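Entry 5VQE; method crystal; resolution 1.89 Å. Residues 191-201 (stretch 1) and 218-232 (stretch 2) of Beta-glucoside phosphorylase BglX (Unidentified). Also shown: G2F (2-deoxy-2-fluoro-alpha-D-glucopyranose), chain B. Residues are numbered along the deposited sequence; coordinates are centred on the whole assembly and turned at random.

Stretch 1, residues 191-201: TIKHFPGDGVD
Stretch 2 (218-232) EWMDTYGRIYQALIE

A helix can hold a loop in place by packing large side chains against it and closing the edge with bonds to bare backbone carbonyls; the glucoside phosphorylase BglX offers a compact example. At the apolar centre lies Tyr-227 (chi1 -84°, chi2 93°), which points toward the loop. Phe-195 (chi1 t, chi2 -95°) sets its ring edge against the face of this tyrosine, centroids 5.3 Å apart and planes at 80°, while its CE2 reaches to 4.2 Å from CZ2 of Trp-219. Ile-192 (p, t) fills the space beyond: its CD1 lies 3.7 Å from Tyr-227 CD2 and its CG2 3.9 Å from Leu-230 CB. The branched side chain fills the space between Tyr-227 and Leu-230; its CD1 touches both, and CG2 adds to the contact with Leu-230. Leu-230 is m, m; Ile-231 (m, t) starts sideways, but chi1 near m brings CG1 to 4.3 Å from Ile-192 CD1.

Around this centre the strand 191-193 runs antiparallel to the helix 218-232 (179°), the axes 10.2 Å apart at closest, with Ile-192 opposite Leu-230 (CA to CA 7.7 Å) and Gly-197 opposite Tyr-223 (CA to CA 6.4 Å). Together the two stretches bury 544 Å². On the helix, a wider pi-type turn at 220-224 includes the Gly-224 N to Trp-219 O bond of 2.9 Å.

The alternation of an extended strand (Ile-192 phi/psi -82/132, Lys-193 -149/161) sends Lys-193 away from the helix. Its p, t, t, t chain carries NZ to O3 and O4 of the bound fluoroglucose, both at 3.0 Å. His-194, after a cis peptide bond, also points away, and its NE2 hydrogen-bonds the sugar O3 at 2.8 Å. One face of the segment thus packs while the other binds ligand.

A second cis bond precedes Pro-196 (-86/7), whose CB rests 4.1 Å from Trp-219 CZ2. Trp-219 (t, 90°) then turns polar: its NE1 donates to Pro-196 O at 2.7 Å, with an N-H...O angle of 153°. Gly-197 (130/110) lets its CA sit 3.5 Å from Tyr-223 CE1; a CB would fall 2.2 Å from Tyr-223 CD1, and these backbone angles themselves call for glycine.

Further out, Val-200 (t) lays CG2 3.6 Å from Tyr-223 CE2. The CA-to-CB bond of Asp-198 (-82/165) points away from the helix, and its OD1 accepts from Gly-199 N at 2.8 Å. Gly-199 (113/-9) is again a glycine conformation. At the outer edge Tyr-223 (m, -88°) reaches along the loop so that its OH donates to Asp-198 O at 2.6 Å.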

ATOM      1  N   THR A 191       7.838  -4.311  -6.189  1.00  9.55           N
ATOM      2  CA  THR A 191       8.556  -4.067  -4.938  1.00  9.39           C
ATOM      3  C   THR A 191       7.854  -4.835  -3.835  1.00 11.15           C
ATOM      4  O   THR A 191       6.733  -4.477  -3.464  1.00 13.47           O
ATOM      5  CB  THR A 191       8.556  -2.579  -4.586  1.00 10.59           C
ATOM      6  OG1 THR A 191       8.915  -1.810  -5.734  1.00 10.69           O
ATOM      7  CG2 THR A 191       9.531  -2.275  -3.427  1.00 11.51           C
ATOM      8  N   ILE A 192       8.496  -5.855  -3.280  1.00 11.07           N
ATOM      9  CA  ILE A 192       7.931  -6.502  -2.100  1.00 11.05           C
ATOM     10  C   ILE A 192       8.299  -5.695  -0.861  1.00  8.69           C
ATOM     11  O   ILE A 192       9.458  -5.298  -0.682  1.00 10.37           O
ATOM     12  CB  ILE A 192       8.388  -7.966  -1.993  1.00  9.71           C
ATOM     13  CG1 ILE A 192       9.916  -8.106  -2.095  1.00 10.79           C
ATOM     14  CG2 ILE A 192       7.669  -8.807  -3.049  1.00 10.67           C
ATOM     15  CD1 ILE A 192      10.407  -9.560  -1.923  1.00 14.26           C
ATOM     16  N   LYS A 193       7.299  -5.437  -0.012  1.00 10.45           N
ATOM     17  CA  LYS A 193       7.431  -4.603   1.179  1.00 11.36           C
ATOM     18  C   LYS A 193       6.466  -5.137   2.229  1.00 10.88           C
ATOM     19  O   LYS A 193       5.524  -5.859   1.897  1.00  8.74           O
ATOM     20  CB  LYS A 193       7.153  -3.124   0.852  1.00 10.66           C
ATOM     21  CG  LYS A 193       5.710  -2.803   0.445  1.00  9.67           C
ATOM     22  CD  LYS A 193       5.577  -1.347  -0.013  1.00 11.20           C
ATOM     23  CE  LYS A 193       4.128  -0.922  -0.158  1.00 10.73           C
ATOM     24  NZ  LYS A 193       3.963   0.436  -0.772  1.00 11.96           N
ATOM     25  N   HIS A 194       6.680  -4.804   3.508  1.00 10.46           N
ATOM     26  CA  HIS A 194       7.741  -3.954   4.053  1.00 13.54           C
ATOM     27  C   HIS A 194       8.730  -4.809   4.863  1.00 11.88           C
ATOM     28  O   HIS A 194       8.383  -5.319   5.920  1.00 10.14           O
ATOM     29  CB  HIS A 194       7.147  -2.880   4.971  1.00  9.30           C
ATOM     30  CG  HIS A 194       6.102  -2.021   4.320  1.00 12.21           C
ATOM     31  ND1 HIS A 194       4.764  -2.359   4.305  1.00 11.79           N
ATOM     32  CD2 HIS A 194       6.195  -0.829   3.683  1.00 12.52           C
ATOM     33  CE1 HIS A 194       4.079  -1.416   3.677  1.00 11.79           C
ATOM     34  NE2 HIS A 194       4.922  -0.474   3.294  1.00 12.05           N
ATOM     35  N   PHE A 195       9.934  -4.970   4.373  1.00  9.46           N
ATOM     36  CA  PHE A 195      10.879  -5.886   4.998  1.00 10.83           C
ATOM     37  C   PHE A 195      11.484  -5.240   6.245  1.00 12.08           C
ATOM     38  O   PHE A 195      11.842  -4.058   6.218  1.00 10.93           O
ATOM     39  CB  PHE A 195      11.964  -6.251   3.994  1.00  9.42           C
ATOM     40  CG  PHE A 195      13.108  -7.045   4.571  1.00 11.37           C
ATOM     41  CD1 PHE A 195      14.257  -6.409   4.997  1.00 11.00           C
ATOM     42  CD2 PHE A 195      13.051  -8.433   4.632  1.00 11.44           C
ATOM     43  CE1 PHE A 195      15.315  -7.131   5.515  1.00 13.17           C
ATOM     44  CE2 PHE A 195      14.110  -9.158   5.154  1.00 12.09           C
ATOM     45  CZ  PHE A 195      15.236  -8.502   5.595  1.00 10.21           C
ATOM     46  N   PRO A 196      11.654  -5.990   7.350  1.00  8.59           N
ATOM     47  CA  PRO A 196      11.509  -7.429   7.583  1.00  9.29           C
ATOM     48  C   PRO A 196      10.110  -7.923   7.938  1.00 13.64           C
ATOM     49  O   PRO A 196       9.973  -9.097   8.288  1.00 13.76           O
ATOM     50  CB  PRO A 196      12.463  -7.666   8.759  1.00 11.95           C
ATOM     51  CG  PRO A 196      12.336  -6.444   9.552  1.00 11.46           C
ATOM     52  CD  PRO A 196      12.285  -5.337   8.507  1.00 12.77           C
ATOM     53  N   GLY A 197       9.102  -7.056   7.874  1.00 12.76           N
ATOM     54  CA  GLY A 197       7.732  -7.515   7.955  1.00 12.60           C
ATOM     55  C   GLY A 197       6.866  -6.779   8.948  1.00 12.06           C
ATOM     56  O   GLY A 197       7.031  -6.928  10.163  1.00 13.00           O
ATOM     57  N   ASP A 198       5.913  -5.996   8.452  1.00 10.19           N
ATOM     58  CA  ASP A 198       4.956  -5.393   9.357  1.00 12.00           C
ATOM     59  C   ASP A 198       3.848  -6.392   9.693  1.00 13.62           C
ATOM     60  O   ASP A 198       3.683  -7.433   9.041  1.00 14.16           O
ATOM     61  CB  ASP A 198       4.367  -4.118   8.760  1.00 13.96           C
ATOM     62  CG  ASP A 198       4.087  -3.064   9.819  1.00 17.58           C
ATOM     63  OD1 ASP A 198       3.889  -3.448  10.997  1.00 12.83           O
ATOM     64  OD2 ASP A 198       4.094  -1.858   9.489  1.00 16.29           O
ATOM     65  N   GLY A 199       3.091  -6.071  10.741  1.00 11.48           N
ATOM     66  CA  GLY A 199       1.920  -6.833  11.121  1.00 14.15           C
ATOM     67  C   GLY A 199       2.022  -7.579  12.436  1.00 14.71           C
ATOM     68  O   GLY A 199       1.009  -8.129  12.884  1.00 14.39           O
ATOM     69  N   VAL A 200       3.199  -7.640  13.061  1.00 14.29           N
ATOM     70  CA  VAL A 200       3.341  -8.257  14.382  1.00 16.71           C
ATOM     71  C   VAL A 200       3.072  -7.241  15.483  1.00 16.47           C
ATOM     72  O   VAL A 200       2.258  -7.473  16.379  1.00 18.43           O
ATOM     73  CB  VAL A 200       4.749  -8.882  14.520  1.00 15.05           C
ATOM     74  CG1 VAL A 200       4.948  -9.484  15.894  1.00 16.33           C
ATOM     75  CG2 VAL A 200       4.963  -9.950  13.451  1.00 16.64           C
ATOM     76  N   ASP A 201       3.760  -6.107  15.415  1.00 14.26           N
ATOM     77  CA  ASP A 201       3.527  -4.969  16.285  1.00 17.25           C
ATOM     78  C   ASP A 201       2.133  -4.391  16.019  1.00 17.98           C
ATOM     79  O   ASP A 201       1.457  -4.749  15.048  1.00 19.08           O
ATOM     80  CB  ASP A 201       4.611  -3.917  16.038  1.00 16.61           C
ATOM     81  CG  ASP A 201       4.899  -3.052  17.254  1.00 23.33           C
ATOM     82  OD1 ASP A 201       4.036  -2.960  18.161  1.00 19.88           O
ATOM     83  OD2 ASP A 201       6.001  -2.447  17.283  1.00 19.50           O
ATOM     84  N   GLU A 218      10.185 -18.479  14.528  1.00 15.74           N
ATOM     85  CA  GLU A 218       8.839 -18.069  14.140  1.00 15.72           C
ATOM     86  C   GLU A 218       8.872 -17.154  12.928  1.00 15.28           C
ATOM     87  O   GLU A 218       8.060 -17.310  12.006  1.00 13.89           O
ATOM     88  CB  GLU A 218       8.136 -17.361  15.297  1.00 19.42           C
ATOM     89  CG  GLU A 218       7.744 -18.259  16.460  1.00 23.79           C
ATOM     90  CD  GLU A 218       7.298 -17.474  17.696  1.00 25.66           C
ATOM     91  OE1 GLU A 218       7.635 -16.271  17.815  1.00 20.77           O
ATOM     92  OE2 GLU A 218       6.612 -18.065  18.558  1.00 32.19           O
ATOM     93  N   TRP A 219       9.783 -16.171  12.922  1.00 13.64           N
ATOM     94  CA  TRP A 219       9.890 -15.261  11.784  1.00 13.88           C
ATOM     95  C   TRP A 219      10.267 -16.025  10.526  1.00 12.52           C
ATOM     96  O   TRP A 219       9.638 -15.870   9.472  1.00 11.30           O
ATOM     97  CB  TRP A 219      10.921 -14.162  12.074  1.00 14.39           C
ATOM     98  CG  TRP A 219      11.008 -13.128  10.979  1.00 16.74           C
ATOM     99  CD1 TRP A 219      10.283 -11.982  10.892  1.00 14.42           C
ATOM    100  CD2 TRP A 219      11.859 -13.153   9.818  1.00 11.86           C
ATOM    101  NE1 TRP A 219      10.622 -11.289   9.756  1.00 11.73           N
ATOM    102  CE2 TRP A 219      11.592 -11.982   9.083  1.00 11.41           C
ATOM    103  CE3 TRP A 219      12.815 -14.049   9.332  1.00 12.85           C
ATOM    104  CZ2 TRP A 219      12.240 -11.685   7.881  1.00 11.96           C
ATOM    105  CZ3 TRP A 219      13.462 -13.751   8.142  1.00 12.60           C
ATOM    106  CH2 TRP A 219      13.173 -12.580   7.432  1.00 12.93           C
ATOM    107  N   MET A 220      11.275 -16.888  10.632  1.00 12.69           N
ATOM    108  CA  MET A 220      11.719 -17.649   9.476  1.00 13.10           C
ATOM    109  C   MET A 220      10.571 -18.457   8.880  1.00 15.58           C
ATOM    110  O   MET A 220      10.441 -18.548   7.653  1.00 19.21           O
ATOM    111  CB  MET A 220      12.888 -18.557   9.876  1.00 18.25           C
ATOM    112  CG  MET A 220      13.746 -19.018   8.720  1.00 28.47           C
ATOM    113  SD  MET A 220      14.434 -17.635   7.772  1.00 31.51           S
ATOM    114  CE  MET A 220      15.517 -16.854   8.938  1.00 23.89           C
ATOM    115  N   ASP A 221       9.713 -19.031   9.728  1.00 16.48           N
ATOM    116  CA  ASP A 221       8.630 -19.896   9.264  1.00 15.81           C
ATOM    117  C   ASP A 221       7.456 -19.131   8.665  1.00 18.26           C
ATOM    118  O   ASP A 221       6.611 -19.753   8.014  1.00 15.42           O
ATOM    119  CB  ASP A 221       8.092 -20.762  10.411  1.00 20.85           C
ATOM    120  CG  ASP A 221       9.148 -21.662  11.030  1.00 22.60           C
ATOM    121  OD1 ASP A 221      10.111 -22.055  10.338  1.00 22.90           O
ATOM    122  OD2 ASP A 221       8.998 -21.990  12.225  1.00 30.70           O
ATOM    123  N   THR A 222       7.366 -17.820   8.883  1.00 17.48           N
ATOM    124  CA  THR A 222       6.251 -17.036   8.367  1.00 14.78           C
ATOM    125  C   THR A 222       6.756 -15.972   7.393  1.00 15.93           C
ATOM    126  O   THR A 222       6.688 -16.165   6.171  1.00 12.95           O
ATOM    127  CB  THR A 222       5.461 -16.427   9.532  1.00 14.96           C
ATOM    128  OG1 THR A 222       6.314 -15.602  10.337  1.00 13.98           O
ATOM    129  CG2 THR A 222       4.887 -17.537  10.411  1.00 15.94           C
ATOM    130  N   TYR A 223       7.277 -14.854   7.902  1.00 14.33           N
ATOM    131  CA  TYR A 223       7.786 -13.811   7.009  1.00 14.39           C
ATOM    132  C   TYR A 223       8.892 -14.341   6.102  1.00 11.32           C
ATOM    133  O   TYR A 223       8.895 -14.081   4.893  1.00 13.74           O
ATOM    134  CB  TYR A 223       8.283 -12.613   7.824  1.00 12.91           C
ATOM    135  CG  TYR A 223       7.149 -11.838   8.433  1.00 13.15           C
ATOM    136  CD1 TYR A 223       6.525 -10.812   7.731  1.00 16.11           C
ATOM    137  CD2 TYR A 223       6.665 -12.154   9.695  1.00 15.90           C
ATOM    138  CE1 TYR A 223       5.466 -10.110   8.288  1.00 13.20           C
ATOM    139  CE2 TYR A 223       5.607 -11.455  10.249  1.00 13.18           C
ATOM    140  CZ  TYR A 223       5.015 -10.439   9.538  1.00 13.10           C
ATOM    141  OH  TYR A 223       3.960  -9.746  10.091  1.00 14.45           O
ATOM    142  N   GLY A 224       9.846 -15.082   6.664  1.00 12.22           N
ATOM    143  CA  GLY A 224      10.931 -15.602   5.849  1.00 12.44           C
ATOM    144  C   GLY A 224      10.438 -16.502   4.730  1.00 12.61           C
ATOM    145  O   GLY A 224      10.941 -16.444   3.605  1.00 15.17           O
ATOM    146  N   ARG A 225       9.433 -17.330   5.016  1.00 12.16           N
ATOM    147  CA  ARG A 225       8.857 -18.184   3.984  1.00 13.49           C
ATOM    148  C   ARG A 225       8.267 -17.361   2.847  1.00 12.45           C
ATOM    149  O   ARG A 225       8.426 -17.711   1.673  1.00 10.73           O
ATOM    150  CB  ARG A 225       7.784 -19.077   4.598  1.00 16.56           C
ATOM    151  CG  ARG A 225       7.143 -20.052   3.629  1.00 20.30           C
ATOM    152  CD  ARG A 225       6.109 -20.905   4.348  1.00 20.98           C
ATOM    153  NE  ARG A 225       5.321 -21.721   3.429  1.00 22.41           N
ATOM    154  CZ  ARG A 225       5.701 -22.910   2.964  1.00 26.11           C
ATOM    155  NH1 ARG A 225       6.867 -23.430   3.321  1.00 24.83           N
ATOM    156  NH2 ARG A 225       4.918 -23.578   2.133  1.00 29.60           N
ATOM    157  N   ILE A 226       7.578 -16.268   3.176  1.00 13.43           N
ATOM    158  CA  ILE A 226       6.963 -15.425   2.150  1.00 11.91           C
ATOM    159  C   ILE A 226       8.033 -14.715   1.329  1.00 10.86           C
ATOM    160  O   ILE A 226       8.003 -14.732   0.090  1.00 11.70           O
ATOM    161  CB  ILE A 226       5.997 -14.418   2.799  1.00 11.04           C
ATOM    162  CG1 ILE A 226       4.881 -15.155   3.541  1.00 11.52           C
ATOM    163  CG2 ILE A 226       5.411 -13.483   1.747  1.00 10.81           C
ATOM    164  CD1 ILE A 226       4.004 -14.245   4.357  1.00 16.93           C
ATOM    165  N   TYR A 227       8.982 -14.063   1.998  1.00 10.27           N
ATOM    166  CA  TYR A 227      10.040 -13.381   1.259  1.00 10.50           C
ATOM    167  C   TYR A 227      10.783 -14.348   0.344  1.00 12.50           C
ATOM    168  O   TYR A 227      11.014 -14.042  -0.832  1.00 10.79           O
ATOM    169  CB  TYR A 227      10.985 -12.670   2.231  1.00 11.42           C
ATOM    170  CG  TYR A 227      10.430 -11.317   2.590  1.00 12.90           C
ATOM    171  CD1 TYR A 227       9.635 -11.142   3.716  1.00 12.67           C
ATOM    172  CD2 TYR A 227      10.641 -10.222   1.756  1.00 14.89           C
ATOM    173  CE1 TYR A 227       9.093  -9.912   4.016  1.00 15.71           C
ATOM    174  CE2 TYR A 227      10.107  -8.985   2.055  1.00 12.94           C
ATOM    175  CZ  TYR A 227       9.329  -8.838   3.173  1.00 11.59           C
ATOM    176  OH  TYR A 227       8.789  -7.612   3.456  1.00 12.26           O
ATOM    177  N   GLN A 228      11.123 -15.540   0.843  1.00 10.10           N
ATOM    178  CA  GLN A 228      11.797 -16.521  -0.002  1.00 13.47           C
ATOM    179  C   GLN A 228      10.960 -16.861  -1.230  1.00 13.89           C
ATOM    180  O   GLN A 228      11.494 -16.966  -2.339  1.00 13.04           O
ATOM    181  CB  GLN A 228      12.123 -17.785   0.799  1.00 15.07           C
ATOM    182  CG  GLN A 228      13.302 -17.614   1.749  1.00 20.35           C
ATOM    183  CD  GLN A 228      13.610 -18.873   2.538  1.00 27.67           C
ATOM    184  OE1 GLN A 228      12.781 -19.357   3.311  1.00 31.95           O
ATOM    185  NE2 GLN A 228      14.802 -19.412   2.340  1.00 28.47           N
ATOM    186  N   ALA A 229       9.643 -17.002  -1.061  1.00 15.38           N
ATOM    187  CA  ALA A 229       8.793 -17.397  -2.182  1.00 14.42           C
ATOM    188  C   ALA A 229       8.730 -16.317  -3.256  1.00 15.39           C
ATOM    189  O   ALA A 229       8.740 -16.628  -4.454  1.00 12.89           O
ATOM    190  CB  ALA A 229       7.385 -17.726  -1.686  1.00 16.12           C
ATOM    191  N   LEU A 230       8.629 -15.047  -2.854  1.00 10.06           N
ATOM    192  CA  LEU A 230       8.575 -13.969  -3.835  1.00 10.66           C
ATOM    193  C   LEU A 230       9.941 -13.723  -4.469  1.00 13.32           C
ATOM    194  O   LEU A 230      10.025 -13.350  -5.644  1.00 14.93           O
ATOM    195  CB  LEU A 230       8.048 -12.695  -3.176  1.00 10.94           C
ATOM    196  CG  LEU A 230       6.516 -12.552  -3.177  1.00 11.66           C
ATOM    197  CD1 LEU A 230       5.992 -12.315  -4.591  1.00 13.87           C
ATOM    198  CD2 LEU A 230       5.853 -13.767  -2.568  1.00 13.92           C
ATOM    199  N   ILE A 231      11.017 -13.918  -3.712  1.00 11.35           N
ATOM    200  CA  ILE A 231      12.353 -13.789  -4.281  1.00 13.08           C
ATOM    201  C   ILE A 231      12.549 -14.817  -5.386  1.00 14.21           C
ATOM    202  O   ILE A 231      12.994 -14.493  -6.492  1.00 13.20           O
ATOM    203  CB  ILE A 231      13.414 -13.925  -3.176  1.00 11.12           C
ATOM    204  CG1 ILE A 231      13.356 -12.704  -2.251  1.00 13.14           C
ATOM    205  CG2 ILE A 231      14.807 -14.070  -3.769  1.00 13.65           C
ATOM    206  CD1 ILE A 231      14.124 -12.867  -0.954  1.00 13.21           C
ATOM    207  N   GLU A 232      12.207 -16.076  -5.106  1.00 13.25           N
ATOM    208  CA  GLU A 232      12.355 -17.113  -6.119  1.00 14.89           C
ATOM    209  C   GLU A 232      11.444 -16.859  -7.306  1.00 16.32           C
ATOM    210  O   GLU A 232      11.796 -17.203  -8.442  1.00 18.15           O
ATOM    211  CB  GLU A 232      12.072 -18.483  -5.506  1.00 17.95           C
ATOM    212  CG  GLU A 232      13.017 -18.840  -4.365  1.00 26.80           C
ATOM    213  CD  GLU A 232      14.477 -18.646  -4.735  1.00 32.68           C
ATOM    214  OE1 GLU A 232      14.884 -19.127  -5.815  1.00 41.21           O
ATOM    215  OE2 GLU A 232      15.212 -17.996  -3.955  1.00 34.83           O
TER
HETATM  216  C1  G2F B 601       7.162   4.238   3.052  1.00 13.43           C
HETATM  217  C2  G2F B 601       5.908   3.310   3.142  1.00 16.96           C
HETATM  218  C3  G2F B 601       5.823   2.490   1.820  1.00 11.41           C
HETATM  219  C4  G2F B 601       5.809   3.485   0.619  1.00 13.57           C
HETATM  220  C5  G2F B 601       7.106   4.360   0.694  1.00 12.95           C
HETATM  221  C6  G2F B 601       7.120   5.444  -0.456  1.00 13.96           C
HETATM  222  O3  G2F B 601       4.579   1.840   1.803  1.00 11.73           O
HETATM  223  O4  G2F B 601       5.901   2.723  -0.556  1.00  9.24           O
HETATM  224  O5  G2F B 601       7.093   5.071   1.921  1.00 12.31           O
HETATM  225  O6  G2F B 601       5.911   6.148  -0.416  1.00 14.50           O
HETATM  226  F2  G2F B 601       6.038   2.454   4.180  1.00 13.36           F